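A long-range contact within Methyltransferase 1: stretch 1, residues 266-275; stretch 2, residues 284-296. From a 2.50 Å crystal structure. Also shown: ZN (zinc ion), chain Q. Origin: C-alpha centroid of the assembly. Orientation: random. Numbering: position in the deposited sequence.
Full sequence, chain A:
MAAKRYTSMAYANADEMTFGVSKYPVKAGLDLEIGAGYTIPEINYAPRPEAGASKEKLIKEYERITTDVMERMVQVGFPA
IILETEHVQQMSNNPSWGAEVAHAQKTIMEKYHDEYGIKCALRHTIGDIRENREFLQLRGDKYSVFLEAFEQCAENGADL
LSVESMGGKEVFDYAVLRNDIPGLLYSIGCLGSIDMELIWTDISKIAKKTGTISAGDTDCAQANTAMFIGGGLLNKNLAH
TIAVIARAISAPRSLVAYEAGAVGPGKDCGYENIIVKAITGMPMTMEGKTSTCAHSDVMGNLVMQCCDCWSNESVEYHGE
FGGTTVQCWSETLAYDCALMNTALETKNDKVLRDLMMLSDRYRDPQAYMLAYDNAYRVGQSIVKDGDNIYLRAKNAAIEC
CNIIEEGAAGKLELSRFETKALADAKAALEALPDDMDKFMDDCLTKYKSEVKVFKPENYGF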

ATOM      1  N   GLY A 266     -14.719  -0.521 -18.815  1.00  8.20           N
ATOM      2  CA  GLY A 266     -14.767  -1.863 -18.259  1.00  8.06           C
ATOM      3  C   GLY A 266     -14.120  -1.951 -16.894  1.00  8.65           C
ATOM      4  O   GLY A 266     -13.263  -1.151 -16.545  1.00  9.65           O
ATOM      5  N   LYS A 267     -14.527  -2.943 -16.126  1.00  8.77           N
ATOM      6  CA  LYS A 267     -13.941  -3.241 -14.824  1.00  8.64           C
ATOM      7  C   LYS A 267     -12.464  -3.486 -14.819  1.00  7.56           C
ATOM      8  O   LYS A 267     -11.935  -4.183 -15.663  1.00  6.23           O
ATOM      9  CB  LYS A 267     -14.604  -4.475 -14.219  1.00  8.54           C
ATOM     10  CG  LYS A 267     -15.922  -4.158 -13.537  1.00 11.26           C
ATOM     11  CD  LYS A 267     -15.659  -3.738 -12.125  1.00 15.08           C
ATOM     12  CE  LYS A 267     -15.231  -4.926 -11.301  1.00 14.42           C
ATOM     13  NZ  LYS A 267     -14.666  -4.438 -10.031  1.00 14.65           N
ATOM     14  N   ASP A 268     -11.840  -2.941 -13.779  1.00  8.19           N
ATOM     15  CA  ASP A 268     -10.404  -3.002 -13.526  1.00  7.92           C
ATOM     16  C   ASP A 268      -9.777  -4.387 -13.633  1.00  8.10           C
ATOM     17  O   ASP A 268      -8.715  -4.547 -14.229  1.00  8.37           O
ATOM     18  CB  ASP A 268     -10.110  -2.385 -12.153  1.00  7.50           C
ATOM     19  CG  ASP A 268     -10.917  -3.019 -11.036  1.00  7.41           C
ATOM     20  OD1 ASP A 268     -11.721  -3.946 -11.306  1.00  7.87           O
ATOM     21  OD2 ASP A 268     -10.740  -2.608  -9.874  1.00  3.68           O
ATOM     22  N   CYS A 269     -10.415  -5.387 -13.053  1.00  8.33           N
ATOM     23  CA  CYS A 269      -9.830  -6.729 -13.046  1.00  9.56           C
ATOM     24  C   CYS A 269      -9.989  -7.458 -14.390  1.00  8.28           C
ATOM     25  O   CYS A 269      -9.542  -8.615 -14.544  1.00  7.91           O
ATOM     26  CB  CYS A 269     -10.381  -7.571 -11.892  1.00 10.04           C
ATOM     27  SG  CYS A 269     -12.180  -7.755 -11.884  1.00 14.20           S
ATOM     28  N   GLY A 270     -10.582  -6.763 -15.352  1.00  7.60           N
ATOM     29  CA  GLY A 270     -10.660  -7.239 -16.741  1.00  7.44           C
ATOM     30  C   GLY A 270      -9.341  -7.003 -17.458  1.00  8.00           C
ATOM     31  O   GLY A 270      -9.223  -6.112 -18.301  1.00  8.02           O
ATOM     32  N   TYR A 271      -8.325  -7.801 -17.146  1.00  7.21           N
ATOM     33  CA  TYR A 271      -7.079  -7.649 -17.849  1.00  6.31           C
ATOM     34  C   TYR A 271      -7.228  -7.813 -19.354  1.00  6.23           C
ATOM     35  O   TYR A 271      -6.430  -7.258 -20.115  1.00  5.81           O
ATOM     36  CB  TYR A 271      -6.092  -8.657 -17.331  1.00  6.59           C
ATOM     37  CG  TYR A 271      -5.511  -8.352 -15.958  1.00  7.79           C
ATOM     38  CD1 TYR A 271      -6.196  -8.702 -14.807  1.00  5.68           C
ATOM     39  CD2 TYR A 271      -4.242  -7.776 -15.824  1.00  7.12           C
ATOM     40  CE1 TYR A 271      -5.654  -8.486 -13.560  1.00  5.55           C
ATOM     41  CE2 TYR A 271      -3.696  -7.536 -14.576  1.00  6.17           C
ATOM     42  CZ  TYR A 271      -4.409  -7.904 -13.437  1.00  7.05           C
ATOM     43  OH  TYR A 271      -3.883  -7.707 -12.161  1.00  7.93           O
ATOM     44  N   GLU A 272      -8.222  -8.600 -19.785  1.00  6.15           N
ATOM     45  CA  GLU A 272      -8.502  -8.769 -21.191  1.00  6.61           C
ATOM     46  C   GLU A 272      -9.061  -7.488 -21.833  1.00  7.21           C
ATOM     47  O   GLU A 272      -9.243  -7.435 -23.060  1.00  7.03           O
ATOM     48  CB  GLU A 272      -9.473  -9.943 -21.409  1.00  7.70           C
ATOM     49  CG  GLU A 272     -10.950  -9.739 -20.916  1.00  8.15           C
ATOM     50  CD  GLU A 272     -11.128  -9.940 -19.412  1.00  9.57           C
ATOM     51  OE1 GLU A 272     -12.312 -10.044 -18.978  1.00  9.63           O
ATOM     52  OE2 GLU A 272     -10.102  -9.976 -18.667  1.00  7.45           O
ATOM     53  N   ASN A 273      -9.348  -6.463 -21.009  1.00  7.32           N
ATOM     54  CA  ASN A 273      -9.867  -5.179 -21.515  1.00  6.89           C
ATOM     55  C   ASN A 273      -8.987  -4.561 -22.596  1.00  6.85           C
ATOM     56  O   ASN A 273      -9.477  -3.785 -23.447  1.00  6.84           O
ATOM     57  CB  ASN A 273     -10.092  -4.162 -20.396  1.00  6.23           C
ATOM     58  CG  ASN A 273     -11.272  -4.511 -19.505  1.00  6.33           C
ATOM     59  OD1 ASN A 273     -12.097  -5.376 -19.835  1.00  5.92           O
ATOM     60  ND2 ASN A 273     -11.338  -3.861 -18.339  1.00  4.83           N
ATOM     61  N   ILE A 274      -7.697  -4.893 -22.586  1.00  6.06           N
ATOM     62  CA  ILE A 274      -6.836  -4.345 -23.635  1.00  5.75           C
ATOM     63  C   ILE A 274      -7.307  -4.863 -25.030  1.00  6.11           C
ATOM     64  O   ILE A 274      -7.425  -4.094 -26.009  1.00  5.61           O
ATOM     65  CB  ILE A 274      -5.324  -4.581 -23.360  1.00  5.24           C
ATOM     66  CG1 ILE A 274      -4.456  -4.033 -24.495  1.00  3.80           C
ATOM     67  CG2 ILE A 274      -5.021  -6.088 -23.136  1.00  4.27           C
ATOM     68  CD1 ILE A 274      -4.483  -2.561 -24.677  1.00  3.48           C
ATOM     69  N   ILE A 275      -7.581  -6.162 -25.114  1.00  6.23           N
ATOM     70  CA  ILE A 275      -8.162  -6.704 -26.337  1.00  6.33           C
ATOM     71  C   ILE A 275      -9.498  -6.018 -26.634  1.00  5.77           C
ATOM     72  O   ILE A 275      -9.736  -5.637 -27.751  1.00  6.00           O
ATOM     73  CB  ILE A 275      -8.321  -8.220 -26.249  1.00  6.33           C
ATOM     74  CG1 ILE A 275      -6.958  -8.873 -26.060  1.00  6.62           C
ATOM     75  CG2 ILE A 275      -8.949  -8.757 -27.508  1.00  7.27           C
ATOM     76  CD1 ILE A 275      -7.015 -10.224 -25.416  1.00  5.28           C
TER
HETATM   77 ZN    ZN Q 501     -12.690  -9.152 -10.010  1.00 20.92          ZN
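Stretch 2 284-296: MTMEGKTSTCAHS

Stretch 2 enters beside the start of stretch 1 and runs the same way as far as the paired residues go: Met284 lies across from Gly266 (CA to CA 4.6 Å) and Met286 from Asp268 (CA to CA 4.3 Å). The backbone of Met284 to Glu287 is extended, with strand geometry from Thr285. Met284 makes a single beta bridge with Gly266, and the next residue's Thr285 N donates to Gly266 O at 3.1 Å. The bridge stands alone; from Lys267 stretch 1 folds into a type I turn to Gly270, closed by Gly270 N to Lys267 O at 2.9 Å, and a second from Gly270 to Asn273. A water carries the link onward, donating to Asp268 O (2.9 Å) and accepting from Glu287 N (3.0 Å).

Asn273, chi1 m, points toward stretch 2 and uses its amide to fasten the turn to the strand: ND2 donates to Thr285 O at 3.3 Å and, weakly, to Lys267 O at 2.8 Å. Met284 (m, m, chi3 144°) points toward stretch 1 and lays SD 3.6 Å from both Gly266 N and Asn273 CG. A beta carbon on Gly266 would fall 2.8 Å from this Met284 SD, so the bare glycine leaves room for the sulfur. Met286 starts away from stretch 1, but its m, m, m chain curls back, placing SD 3.7 Å from Asn273 CB and CE 3.5 Å from Tyr271 O. Thr285, chi1 m, sets CG2 against Asp268 CB at 3.6 Å.

Glu287 (p, t, chi3 43°) points its CA-to-CB bond toward stretch 1, and its carboxylate lies beside Asp268 and Cys269. Its OE2 accepts from His295 NE2 at 3.0 Å, which ties His295, near the end of stretch 2, back to Glu287. Its OE1 lies 3.3 Å from Asp268 OD2, a close approach of like charges; on the other carboxylate oxygen, Asp268 OD1 forms a salt bridge with Lys267 NZ at 3.2 Å. Asp268, chi1 p, also brings OD1 within 2.6 Å of Cys269 N, a weak bond. Tyr271 (m, chi2 84°) leaves its backbone sideways, yet its ring extends along Glu287, with CE2 3.3 Å from Glu287 O, and its OH comes 3.0 Å from His295 CE1, edge to edge. Cys269 points away overall, and chi1 p directs SG to the zinc at 2.4 Å, while CB still lies 3.7 Å from Glu287 OE2. Beyond Glu287 the chain turns: Ser291 N and OG each donate to Gly288 O at 2.8 Å, and His295 N to Ser291 O at 3.2 Å.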

ATOM      1  N   MET A 284     -11.357   1.750 -20.813  1.00  6.34           N
ATOM      2  CA  MET A 284     -11.234   0.617 -19.890  1.00  5.94           C
ATOM      3  C   MET A 284     -10.408   0.996 -18.659  1.00  6.66           C
ATOM      4  O   MET A 284      -9.409   1.696 -18.763  1.00  6.39           O
ATOM      5  CB  MET A 284     -10.568  -0.566 -20.572  1.00  4.24           C
ATOM      6  CG  MET A 284     -11.269  -1.061 -21.828  1.00  5.87           C
ATOM      7  SD  MET A 284     -12.828  -1.942 -21.504  1.00  5.20           S
ATOM      8  CE  MET A 284     -13.791  -1.399 -22.926  1.00  9.50           C
ATOM      9  N   THR A 285     -10.841   0.527 -17.491  1.00  7.09           N
ATOM     10  CA  THR A 285      -9.994   0.548 -16.323  1.00  7.35           C
ATOM     11  C   THR A 285      -9.049  -0.648 -16.315  1.00  7.33           C
ATOM     12  O   THR A 285      -9.413  -1.742 -16.767  1.00  7.04           O
ATOM     13  CB  THR A 285     -10.837   0.540 -15.069  1.00  7.02           C
ATOM     14  OG1 THR A 285     -11.789   1.596 -15.175  1.00  9.89           O
ATOM     15  CG2 THR A 285      -9.989   0.780 -13.854  1.00  5.60           C
ATOM     16  N   MET A 286      -7.840  -0.443 -15.789  1.00  7.37           N
ATOM     17  CA  MET A 286      -6.883  -1.551 -15.608  1.00  7.17           C
ATOM     18  C   MET A 286      -6.333  -1.525 -14.186  1.00  7.45           C
ATOM     19  O   MET A 286      -6.571  -0.554 -13.441  1.00  8.23           O
ATOM     20  CB  MET A 286      -5.752  -1.480 -16.633  1.00  6.47           C
ATOM     21  CG  MET A 286      -6.217  -1.354 -18.089  1.00  6.13           C
ATOM     22  SD  MET A 286      -7.012  -2.826 -18.806  1.00  5.80           S
ATOM     23  CE  MET A 286      -5.652  -4.019 -18.956  1.00  2.00           C
ATOM     24  N   GLU A 287      -5.604  -2.580 -13.810  1.00  6.86           N
ATOM     25  CA  GLU A 287      -4.943  -2.671 -12.510  1.00  6.53           C
ATOM     26  C   GLU A 287      -3.674  -3.484 -12.665  1.00  6.90           C
ATOM     27  O   GLU A 287      -3.653  -4.481 -13.398  1.00  7.04           O
ATOM     28  CB  GLU A 287      -5.838  -3.358 -11.484  1.00  6.29           C
ATOM     29  CG  GLU A 287      -6.159  -4.810 -11.822  1.00  7.82           C
ATOM     30  CD  GLU A 287      -7.282  -5.364 -10.972  1.00 11.07           C
ATOM     31  OE1 GLU A 287      -8.273  -4.640 -10.771  1.00 10.88           O
ATOM     32  OE2 GLU A 287      -7.168  -6.501 -10.475  1.00 10.54           O
ATOM     33  N   GLY A 288      -2.622  -3.080 -11.963  1.00  6.57           N
ATOM     34  CA  GLY A 288      -1.368  -3.795 -12.027  1.00  6.83           C
ATOM     35  C   GLY A 288      -0.501  -3.497 -10.829  1.00  6.84           C
ATOM     36  O   GLY A 288      -0.864  -3.780  -9.693  1.00  6.88           O
ATOM     37  N   LYS A 289       0.635  -2.874 -11.084  1.00  7.07           N
ATOM     38  CA  LYS A 289       1.616  -2.621 -10.033  1.00  7.30           C
ATOM     39  C   LYS A 289       1.048  -1.937  -8.777  1.00  6.94           C
ATOM     40  O   LYS A 289       1.597  -2.133  -7.684  1.00  7.49           O
ATOM     41  CB  LYS A 289       2.794  -1.824 -10.589  1.00  7.00           C
ATOM     42  CG  LYS A 289       2.533  -0.357 -10.787  1.00  8.64           C
ATOM     43  CD  LYS A 289       3.834   0.355 -10.952  1.00 15.33           C
ATOM     44  CE  LYS A 289       3.689   1.675 -11.677  1.00 18.62           C
ATOM     45  NZ  LYS A 289       5.059   2.178 -12.080  1.00 18.00           N
ATOM     46  N   THR A 290      -0.002  -1.123  -8.946  1.00  5.57           N
ATOM     47  CA  THR A 290      -0.612  -0.386  -7.857  1.00  5.21           C
ATOM     48  C   THR A 290      -1.922  -1.040  -7.374  1.00  5.23           C
ATOM     49  O   THR A 290      -2.779  -0.394  -6.741  1.00  4.71           O
ATOM     50  CB  THR A 290      -0.790   1.098  -8.196  1.00  5.20           C
ATOM     51  OG1 THR A 290       0.437   1.604  -8.720  1.00  6.60           O
ATOM     52  CG2 THR A 290      -1.135   1.930  -6.921  1.00  5.06           C
ATOM     53  N   SER A 291      -2.056  -2.338  -7.643  1.00  5.37           N
ATOM     54  CA  SER A 291      -3.153  -3.131  -7.041  1.00  5.84           C
ATOM     55  C   SER A 291      -2.580  -4.274  -6.197  1.00  5.38           C
ATOM     56  O   SER A 291      -3.296  -5.223  -5.871  1.00  6.25           O
ATOM     57  CB  SER A 291      -4.143  -3.660  -8.107  1.00  5.05           C
ATOM     58  OG  SER A 291      -3.480  -4.528  -9.024  1.00  4.77           O
ATOM     59  N   THR A 292      -1.307  -4.180  -5.838  1.00  4.74           N
ATOM     60  CA  THR A 292      -0.655  -5.253  -5.064  1.00  5.06           C
ATOM     61  C   THR A 292      -1.259  -5.482  -3.676  1.00  5.49           C
ATOM     62  O   THR A 292      -1.062  -6.551  -3.097  1.00  5.62           O
ATOM     63  CB  THR A 292       0.876  -5.021  -4.912  1.00  5.46           C
ATOM     64  OG1 THR A 292       1.109  -3.691  -4.404  1.00  4.58           O
ATOM     65  CG2 THR A 292       1.590  -5.210  -6.258  1.00  3.51           C
ATOM     66  N   CYS A 293      -1.955  -4.480  -3.131  1.00  5.52           N
ATOM     67  CA  CYS A 293      -2.756  -4.649  -1.906  1.00  6.04           C
ATOM     68  C   CYS A 293      -3.791  -5.774  -2.033  1.00  6.08           C
ATOM     69  O   CYS A 293      -4.163  -6.431  -1.040  1.00  6.26           O
ATOM     70  CB  CYS A 293      -3.477  -3.344  -1.558  1.00  6.10           C
ATOM     71  SG  CYS A 293      -4.121  -2.437  -3.010  1.00  7.50           S
ATOM     72  N   ALA A 294      -4.258  -5.996  -3.254  1.00  5.92           N
ATOM     73  CA  ALA A 294      -5.169  -7.105  -3.515  1.00  5.93           C
ATOM     74  C   ALA A 294      -4.454  -8.383  -3.964  1.00  5.99           C
ATOM     75  O   ALA A 294      -4.844  -9.467  -3.532  1.00  6.20           O
ATOM     76  CB  ALA A 294      -6.240  -6.703  -4.513  1.00  5.20           C
ATOM     77  N   HIS A 295      -3.445  -8.287  -4.834  1.00  5.76           N
ATOM     78  CA  HIS A 295      -2.804  -9.503  -5.362  1.00  6.30           C
ATOM     79  C   HIS A 295      -1.599  -9.182  -6.183  1.00  6.31           C
ATOM     80  O   HIS A 295      -1.471  -8.099  -6.704  1.00  6.14           O
ATOM     81  CB  HIS A 295      -3.772 -10.353  -6.260  1.00  6.53           C
ATOM     82  CG  HIS A 295      -4.386  -9.580  -7.395  1.00  6.75           C
ATOM     83  ND1 HIS A 295      -3.730  -9.358  -8.593  1.00  5.97           N
ATOM     84  CD2 HIS A 295      -5.577  -8.939  -7.495  1.00  5.59           C
ATOM     85  CE1 HIS A 295      -4.493  -8.623  -9.381  1.00  5.09           C
ATOM     86  NE2 HIS A 295      -5.620  -8.357  -8.742  1.00  5.63           N
ATOM     87  N   SER A 296      -0.743 -10.184  -6.326  1.00  7.01           N
ATOM     88  CA  SER A 296       0.451 -10.147  -7.156  1.00  6.73           C
ATOM     89  C   SER A 296       0.053 -10.376  -8.622  1.00  7.43           C
ATOM     90  O   SER A 296      -0.914 -11.100  -8.919  1.00  7.43           O
ATOM     91  CB  SER A 296       1.369 -11.281  -6.699  1.00  5.30           C
ATOM     92  OG  SER A 296       2.668 -11.112  -7.183  1.00  7.23           O
TER
HETATM   93  O   HOH W   1      -6.220  -4.956 -15.619  1.00  2.00           O